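Local coordinates for protein glutamate racemase (Campylobacter jejuni, PDB 3UHF) that belongs to the aspartate/glutamate racemase family, enzymes built from two alpha/beta domains, and is modelled here with D-glutamic acid bound, at residues Y44-Y55 with L243-A254. Sequence-based numbering, arbitrary orientation. Where two conformers were deposited one is given.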
ATOM      1  N   TYR A  44       7.768   9.825  -0.476  1.00 26.06           N
ATOM      2  CA  TYR A  44       9.082  10.440  -0.425  1.00 25.06           C
ATOM      3  C   TYR A  44       9.335  11.292  -1.662  1.00 27.29           C
ATOM      4  O   TYR A  44       9.774  12.445  -1.564  1.00 30.59           O
ATOM      5  CB  TYR A  44      10.105   9.306  -0.334  1.00 26.72           C
ATOM      6  CG  TYR A  44      11.544   9.700  -0.175  1.00 31.15           C
ATOM      7  CD1 TYR A  44      11.974  10.435   0.924  1.00 29.92           C
ATOM      8  CD2 TYR A  44      12.488   9.293  -1.101  1.00 28.87           C
ATOM      9  CE1 TYR A  44      13.310  10.773   1.078  1.00 34.02           C
ATOM     10  CE2 TYR A  44      13.821   9.622  -0.958  1.00 31.46           C
ATOM     11  CZ  TYR A  44      14.227  10.358   0.130  1.00 36.36           C
ATOM     12  OH  TYR A  44      15.558  10.685   0.259  1.00 38.36           O
ATOM     13  N   GLU A  45       9.067  10.728  -2.834  1.00 28.67           N
ATOM     14  CA  GLU A  45       9.345  11.445  -4.075  1.00 32.48           C
ATOM     15  C   GLU A  45       8.391  12.618  -4.285  1.00 31.22           C
ATOM     16  O   GLU A  45       8.731  13.595  -4.959  1.00 29.00           O
ATOM     17  CB  GLU A  45       9.344  10.483  -5.268  1.00 33.33           C
ATOM     18  CG  GLU A  45      10.414   9.396  -5.130  1.00 41.40           C
ATOM     19  CD  GLU A  45      10.436   8.404  -6.285  1.00 47.55           C
ATOM     20  OE1 GLU A  45       9.522   8.434  -7.142  1.00 48.98           O
ATOM     21  OE2 GLU A  45      11.378   7.581  -6.330  1.00 51.09           O
ATOM     22  N   ALA A  46       7.208  12.538  -3.684  1.00 25.78           N
ATOM     23  CA  ALA A  46       6.230  13.627  -3.770  1.00 30.05           C
ATOM     24  C   ALA A  46       6.612  14.856  -2.931  1.00 31.19           C
ATOM     25  O   ALA A  46       5.995  15.920  -3.058  1.00 31.31           O
ATOM     26  CB  ALA A  46       4.844  13.120  -3.377  1.00 28.59           C
ATOM     27  N   ARG A  47       7.623  14.702  -2.080  1.00 30.47           N
ATOM     28  CA  ARG A  47       8.112  15.778  -1.216  1.00 33.92           C
ATOM     29  C   ARG A  47       7.030  16.442  -0.367  1.00 39.23           C
ATOM     30  O   ARG A  47       6.918  17.669  -0.334  1.00 39.14           O
ATOM     31  CB  ARG A  47       8.870  16.825  -2.039  1.00 35.14           C
ATOM     32  CG  ARG A  47      10.095  16.251  -2.735  1.00 41.25           C
ATOM     33  CD  ARG A  47      11.136  17.314  -3.032  1.00 49.77           C
ATOM     34  NE  ARG A  47      12.347  16.718  -3.585  1.00 57.79           N
ATOM     35  CZ  ARG A  47      13.521  17.337  -3.665  1.00 65.77           C
ATOM     36  NH1 ARG A  47      13.650  18.581  -3.220  1.00 70.25           N
ATOM     37  NH2 ARG A  47      14.566  16.712  -4.187  1.00 67.78           N
ATOM     38  N   LEU A  48       6.247  15.624   0.327  1.00 35.33           N
ATOM     39  CA  LEU A  48       5.125  16.120   1.114  1.00 35.84           C
ATOM     40  C   LEU A  48       5.519  16.400   2.556  1.00 32.30           C
ATOM     41  O   LEU A  48       4.937  17.270   3.211  1.00 39.22           O
ATOM     42  CB  LEU A  48       3.994  15.089   1.124  1.00 35.00           C
ATOM     43  CG  LEU A  48       3.400  14.593  -0.193  1.00 41.41           C
ATOM     44  CD1 LEU A  48       2.411  13.474   0.095  1.00 39.31           C
ATOM     45  CD2 LEU A  48       2.730  15.715  -0.954  1.00 39.55           C
ATOM     46  N   PHE A  49       6.496  15.652   3.057  1.00 33.86           N
ATOM     47  CA  PHE A  49       6.809  15.674   4.482  1.00 30.53           C
ATOM     48  C   PHE A  49       8.275  15.948   4.766  1.00 30.75           C
ATOM     49  O   PHE A  49       9.136  15.737   3.911  1.00 33.60           O
ATOM     50  CB  PHE A  49       6.411  14.342   5.112  1.00 33.64           C
ATOM     51  CG  PHE A  49       5.032  13.913   4.752  1.00 35.15           C
ATOM     52  CD1 PHE A  49       4.825  12.794   3.970  1.00 36.59           C
ATOM     53  CD2 PHE A  49       3.937  14.658   5.159  1.00 34.95           C
ATOM     54  CE1 PHE A  49       3.548  12.402   3.621  1.00 40.99           C
ATOM     55  CE2 PHE A  49       2.658  14.272   4.812  1.00 40.29           C
ATOM     56  CZ  PHE A  49       2.466  13.145   4.040  1.00 38.22           C
ATOM     57  N   ASP A  50       8.545  16.405   5.984  1.00 32.17           N
ATOM     58  CA  ASP A  50       9.900  16.720   6.408  1.00 34.88           C
ATOM     59  C   ASP A  50      10.570  15.480   6.989  1.00 37.54           C
ATOM     60  O   ASP A  50      11.786  15.328   6.907  1.00 35.79           O
ATOM     61  CB  ASP A  50       9.876  17.831   7.459  1.00 44.64           C
ATOM     62  CG  ASP A  50       9.244  19.107   6.939  1.00 53.85           C
ATOM     63  OD1 ASP A  50       9.691  19.595   5.879  1.00 48.41           O
ATOM     64  OD2 ASP A  50       8.289  19.609   7.576  1.00 58.25           O
ATOM     65  N   GLU A  51       9.774  14.602   7.587  1.00 31.85           N
ATOM     66  CA  GLU A  51      10.327  13.418   8.228  1.00 32.18           C
ATOM     67  C   GLU A  51       9.313  12.290   8.234  1.00 34.05           C
ATOM     68  O   GLU A  51       8.136  12.502   8.513  1.00 32.27           O
ATOM     69  CB  GLU A  51      10.768  13.742   9.656  1.00 38.34           C
ATOM     70  CG  GLU A  51      11.567  12.640  10.336  1.00 47.69           C
ATOM     71  CD  GLU A  51      12.248  13.123  11.609  1.00 64.09           C
ATOM     72  OE1 GLU A  51      11.796  14.135  12.187  1.00 62.03           O
ATOM     73  OE2 GLU A  51      13.244  12.498  12.028  1.00 72.36           O
ATOM     74  N   ILE A  52       9.778  11.084   7.927  1.00 30.59           N
ATOM     75  CA  ILE A  52       8.900   9.927   7.856  1.00 25.57           C
ATOM     76  C   ILE A  52       9.499   8.770   8.652  1.00 27.72           C
ATOM     77  O   ILE A  52      10.664   8.409   8.456  1.00 31.21           O
ATOM     78  CB  ILE A  52       8.684   9.468   6.406  1.00 28.80           C
ATOM     79  CG1 ILE A  52       8.130  10.608   5.541  1.00 30.16           C
ATOM     80  CG2 ILE A  52       7.746   8.274   6.370  1.00 29.39           C
ATOM     81  CD1 ILE A  52       7.924  10.225   4.089  1.00 27.50           C
ATOM     82  N   ILE A  53       8.708   8.212   9.562  1.00 27.06           N
ATOM     83  CA  ILE A  53       9.124   7.042  10.333  1.00 27.62           C
ATOM     84  C   ILE A  53       8.433   5.827   9.746  1.00 29.98           C
ATOM     85  O   ILE A  53       7.208   5.731   9.800  1.00 27.82           O
ATOM     86  CB  ILE A  53       8.711   7.155  11.819  1.00 27.81           C
ATOM     87  CG1 ILE A  53       9.100   8.521  12.409  1.00 37.20           C
ATOM     88  CG2 ILE A  53       9.291   5.997  12.637  1.00 31.60           C
ATOM     89  CD1 ILE A  53      10.564   8.849  12.317  1.00 42.61           C
ATOM     90  N   TYR A  54       9.216   4.907   9.177  1.00 26.39           N
ATOM     91  CA  TYR A  54       8.692   3.664   8.604  1.00 24.29           C
ATOM     92  C   TYR A  54       8.895   2.517   9.592  1.00 23.67           C
ATOM     93  O   TYR A  54       9.967   2.371  10.166  1.00 26.18           O
ATOM     94  CB  TYR A  54       9.403   3.334   7.279  1.00 22.09           C
ATOM     95  CG  TYR A  54       8.873   2.108   6.556  1.00 19.88           C
ATOM     96  CD1 TYR A  54       7.904   2.227   5.560  1.00 21.92           C
ATOM     97  CD2 TYR A  54       9.342   0.831   6.862  1.00 23.17           C
ATOM     98  CE1 TYR A  54       7.418   1.117   4.891  1.00 22.64           C
ATOM     99  CE2 TYR A  54       8.853  -0.294   6.192  1.00 21.68           C
ATOM    100  CZ  TYR A  54       7.893  -0.139   5.212  1.00 24.21           C
ATOM    101  OH  TYR A  54       7.399  -1.230   4.535  1.00 18.61           O
ATOM    102  N   TYR A  55       7.848   1.728   9.800  1.00 24.41           N
ATOM    103  CA  TYR A  55       7.938   0.548  10.645  1.00 27.51           C
ATOM    104  C   TYR A  55       7.330  -0.624   9.898  1.00 24.23           C
ATOM    105  O   TYR A  55       6.188  -0.549   9.433  1.00 23.46           O
ATOM    106  CB  TYR A  55       7.204   0.757  11.972  1.00 27.45           C
ATOM    107  CG  TYR A  55       7.146  -0.490  12.851  1.00 31.36           C
ATOM    108  CD1 TYR A  55       8.306  -1.084  13.334  1.00 32.48           C
ATOM    109  CD2 TYR A  55       5.933  -1.048  13.214  1.00 30.20           C
ATOM    110  CE1 TYR A  55       8.253  -2.223  14.144  1.00 32.95           C
ATOM    111  CE2 TYR A  55       5.865  -2.170  14.021  1.00 34.73           C
ATOM    112  CZ  TYR A  55       7.026  -2.759  14.481  1.00 37.24           C
ATOM    113  OH  TYR A  55       6.942  -3.877  15.286  1.00 33.23           O
ATOM    114  N   LEU A 243       4.105  21.666  -0.440  1.00 51.34           N
ATOM    115  CA  LEU A 243       5.277  20.958  -0.935  1.00 50.79           C
ATOM    116  C   LEU A 243       6.523  21.423  -0.189  1.00 50.81           C
ATOM    117  O   LEU A 243       6.730  22.622   0.004  1.00 52.50           O
ATOM    118  CB  LEU A 243       5.455  21.163  -2.441  1.00 55.49           C
ATOM    119  CG  LEU A 243       4.656  20.249  -3.380  1.00 64.07           C
ATOM    120  CD1 LEU A 243       4.075  19.043  -2.641  1.00 62.58           C
ATOM    121  CD2 LEU A 243       3.567  21.015  -4.110  1.00 70.45           C
ATOM    122  N   LYS A 244       7.343  20.469   0.239  1.00 41.53           N
ATOM    123  CA  LYS A 244       8.539  20.781   1.009  1.00 45.30           C
ATOM    124  C   LYS A 244       9.737  21.024   0.100  1.00 51.56           C
ATOM    125  O   LYS A 244       9.766  20.564  -1.044  1.00 50.32           O
ATOM    126  CB  LYS A 244       8.851  19.661   2.005  1.00 45.45           C
ATOM    127  CG  LYS A 244       7.711  19.352   2.961  1.00 46.36           C
ATOM    128  CD  LYS A 244       7.253  20.598   3.698  1.00 47.10           C
ATOM    129  CE  LYS A 244       6.165  20.276   4.705  1.00 47.58           C
ATOM    130  NZ  LYS A 244       4.929  19.759   4.054  1.00 50.38           N
ATOM    131  N   ASN A 245      10.717  21.757   0.621  1.00 53.00           N
ATOM    132  CA  ASN A 245      11.928  22.073  -0.118  1.00 53.88           C
ATOM    133  C   ASN A 245      12.708  20.812  -0.474  1.00 53.88           C
ATOM    134  O   ASN A 245      12.851  20.478  -1.651  1.00 67.75           O
ATOM    135  CB  ASN A 245      12.806  23.035   0.681  1.00 64.75           C
ATOM    136  CG  ASN A 245      13.953  23.590  -0.137  1.00 75.87           C
ATOM    137  OD1 ASN A 245      13.933  23.535  -1.367  1.00 80.26           O
ATOM    138  ND2 ASN A 245      14.962  24.130   0.540  1.00 77.11           N
ATOM    139  N   HIS A 246      13.155  20.108   0.567  0.56 40.78           N
ATOM    140  CA  HIS A 246      14.005  18.922   0.459  0.56 37.76           C
ATOM    141  C   HIS A 246      13.225  17.609   0.565  0.56 39.24           C
ATOM    142  O   HIS A 246      12.033  17.609   0.870  0.56 39.48           O
ATOM    143  CB  HIS A 246      15.038  18.930   1.587  0.56 35.50           C
ATOM    144  CG  HIS A 246      15.969  20.100   1.552  0.56 37.32           C
ATOM    145  ND1 HIS A 246      16.793  20.359   0.479  0.56 38.22           N
ATOM    146  CD2 HIS A 246      16.221  21.068   2.464  0.56 38.89           C
ATOM    147  CE1 HIS A 246      17.505  21.444   0.728  0.56 40.28           C
ATOM    148  NE2 HIS A 246      17.177  21.891   1.926  0.56 40.72           N
ATOM    149  N   LYS A 247      13.921  16.496   0.326  1.00 35.93           N
ATOM    150  CA  LYS A 247      13.405  15.166   0.630  1.00 45.92           C
ATOM    151  C   LYS A 247      13.309  14.988   2.131  1.00 46.90           C
ATOM    152  O   LYS A 247      14.062  15.606   2.883  1.00 43.74           O
ATOM    153  CB  LYS A 247      14.347  14.094   0.079  1.00 47.32           C
ATOM    154  CG  LYS A 247      14.475  14.053  -1.433  1.00 58.53           C
ATOM    155  CD  LYS A 247      13.140  13.760  -2.092  1.00 63.69           C
ATOM    156  CE  LYS A 247      13.302  13.564  -3.590  1.00 73.98           C
ATOM    157  NZ  LYS A 247      11.990  13.580  -4.294  1.00 80.68           N
ATOM    158  N   ALA A 248      12.392  14.130   2.561  1.00 38.55           N
ATOM    159  CA  ALA A 248      12.190  13.879   3.978  1.00 39.23           C
ATOM    160  C   ALA A 248      13.384  13.170   4.611  1.00 36.91           C
ATOM    161  O   ALA A 248      14.119  12.439   3.942  1.00 33.05           O
ATOM    162  CB  ALA A 248      10.924  13.055   4.191  1.00 37.73           C
ATOM    163  N   LYS A 249      13.575  13.403   5.905  1.00 35.96           N
ATOM    164  CA  LYS A 249      14.466  12.571   6.696  1.00 39.64           C
ATOM    165  C   LYS A 249      13.741  11.254   6.925  1.00 32.46           C
ATOM    166  O   LYS A 249      12.577  11.247   7.317  1.00 33.55           O
ATOM    167  CB  LYS A 249      14.782  13.242   8.035  1.00 43.98           C
ATOM    168  CG  LYS A 249      15.826  12.509   8.868  1.00 55.94           C
ATOM    169  CD  LYS A 249      17.102  12.269   8.072  1.00 60.97           C
ATOM    170  CE  LYS A 249      18.342  12.485   8.927  1.00 62.73           C
ATOM    171  NZ  LYS A 249      18.301  11.681  10.174  1.00 64.32           N
ATOM    172  N   LEU A 250      14.416  10.140   6.656  1.00 31.27           N
ATOM    173  CA  LEU A 250      13.794   8.829   6.782  1.00 32.95           C
ATOM    174  C   LEU A 250      14.376   8.072   7.969  1.00 36.22           C
ATOM    175  O   LEU A 250      15.585   8.099   8.195  1.00 37.86           O
ATOM    176  CB  LEU A 250      14.008   8.008   5.506  1.00 34.75           C
ATOM    177  CG  LEU A 250      13.471   8.551   4.181  1.00 35.99           C
ATOM    178  CD1 LEU A 250      13.734   7.553   3.057  1.00 34.01           C
ATOM    179  CD2 LEU A 250      11.994   8.838   4.298  1.00 36.53           C
ATOM    180  N   HIS A 251      13.511   7.405   8.727  1.00 29.96           N
ATOM    181  CA  HIS A 251      13.954   6.520   9.801  1.00 30.30           C
ATOM    182  C   HIS A 251      13.266   5.179   9.627  1.00 32.62           C
ATOM    183  O   HIS A 251      12.053   5.128   9.422  1.00 31.57           O
ATOM    184  CB  HIS A 251      13.604   7.096  11.168  1.00 35.51           C
ATOM    185  CG  HIS A 251      14.279   8.398  11.463  1.00 42.43           C
ATOM    186  ND1 HIS A 251      15.622   8.487  11.761  1.00 41.94           N
ATOM    187  CD2 HIS A 251      13.802   9.663  11.496  1.00 43.74           C
ATOM    188  CE1 HIS A 251      15.940   9.753  11.970  1.00 49.51           C
ATOM    189  NE2 HIS A 251      14.853  10.486  11.817  1.00 44.38           N
ATOM    190  N   PHE A 252      14.042   4.101   9.711  1.00 29.25           N
ATOM    191  CA  PHE A 252      13.512   2.758   9.511  1.00 26.33           C
ATOM    192  C   PHE A 252      13.556   1.941  10.790  1.00 31.85           C
ATOM    193  O   PHE A 252      14.583   1.889  11.470  1.00 31.32           O
ATOM    194  CB  PHE A 252      14.307   2.046   8.416  1.00 27.31           C
ATOM    195  CG  PHE A 252      14.169   2.687   7.073  1.00 28.01           C
ATOM    196  CD1 PHE A 252      15.105   3.609   6.629  1.00 32.56           C
ATOM    197  CD2 PHE A 252      13.090   2.374   6.257  1.00 25.14           C
ATOM    198  CE1 PHE A 252      14.969   4.210   5.388  1.00 37.08           C
ATOM    199  CE2 PHE A 252      12.946   2.975   5.015  1.00 29.43           C
ATOM    200  CZ  PHE A 252      13.885   3.899   4.585  1.00 30.21           C
ATOM    201  N   TYR A 253      12.438   1.300  11.106  1.00 26.33           N
ATOM    202  CA  TYR A 253      12.372   0.352  12.211  1.00 29.44           C
ATOM    203  C   TYR A 253      11.718  -0.943  11.757  1.00 27.26           C
ATOM    204  O   TYR A 253      10.890  -0.941  10.850  1.00 26.82           O
ATOM    205  CB  TYR A 253      11.589   0.949  13.372  1.00 30.37           C
ATOM    206  CG  TYR A 253      12.212   2.209  13.929  1.00 28.85           C
ATOM    207  CD1 TYR A 253      13.122   2.151  14.979  1.00 31.71           C
ATOM    208  CD2 TYR A 253      11.891   3.456  13.410  1.00 29.43           C
ATOM    209  CE1 TYR A 253      13.694   3.303  15.495  1.00 35.29           C
ATOM    210  CE2 TYR A 253      12.457   4.619  13.923  1.00 33.79           C
ATOM    211  CZ  TYR A 253      13.356   4.537  14.960  1.00 35.46           C
ATOM    212  OH  TYR A 253      13.917   5.688  15.474  1.00 37.08           O
ATOM    213  N   ALA A 254      12.095  -2.057  12.376  1.00 26.55           N
ATOM    214  CA  ALA A 254      11.478  -3.322  12.027  1.00 27.78           C
ATOM    215  C   ALA A 254      11.489  -4.252  13.224  1.00 30.30           C
ATOM    216  O   ALA A 254      12.367  -4.154  14.089  1.00 32.40           O
ATOM    217  CB  ALA A 254      12.199  -3.970  10.837  1.00 27.24           C
TER
HETATM  218  O   HOH W   1      10.012  13.606   0.945  1.00 28.81           O
HETATM  219  O   HOH W   2      16.312  11.964   2.626  1.00 52.35           O
HETATM  220  O   HOH W   3       9.988  16.082   1.378  1.00 33.63           O
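Glu51 to Tyr55 and Lys249 to Tyr253 pair as parallel strands, their axes 4.8 Å apart at closest approach, through five backbone bonds running from Lys249 N to Asp50 O at one end to Tyr253 N to Tyr54 O at the other. Ile52, Leu250, Tyr54 and Phe252, large and mainly apolar, suit a face covered by helices 37-45 and 258-268; Ile52 CB meets Leu250 CD2. Tyr54 lays its CB against Phe252 CD2 and reaches on to Gly33 O with its hydroxyl. Glu51, Ile53, His251 and Tyr253 occupy the other face. There Glu51 OE2, an acceptor for the imidazole N-H, takes a weak hydrogen bond from His251 NE2 (2.6 Å), the carboxylate turned 44° from the ring, while Ile53 CD1 lies 3.4 Å from His251 CD2. Strand 249-254 forms one edge of a five-stranded parallel sheet of alpha/beta type, joined next to strand 51-56 although nearly two hundred residues intervene. Before the strands, the flat Tyr44 ring offers one face to Leu250 CD1 and the opposite one to Lys247 CD, both CH-pi contacts; CG anti to the backbone nitrogen (chi1 -176°) sends the ring there from the last turn of the helix. Its hydroxyl is bridged by a water to Ala248 O. Arg47, whose positive phi belongs to a Schellman motif after helix 37-45, accepts a hydrogen bond from Lys244 N at its carbonyl (2.9 Å). A lysine suits position 244 because its flexible chain, kinked twice along its length, brings NZ 2.6 Å from Leu48 O, and NZ also bonds Asp242 O.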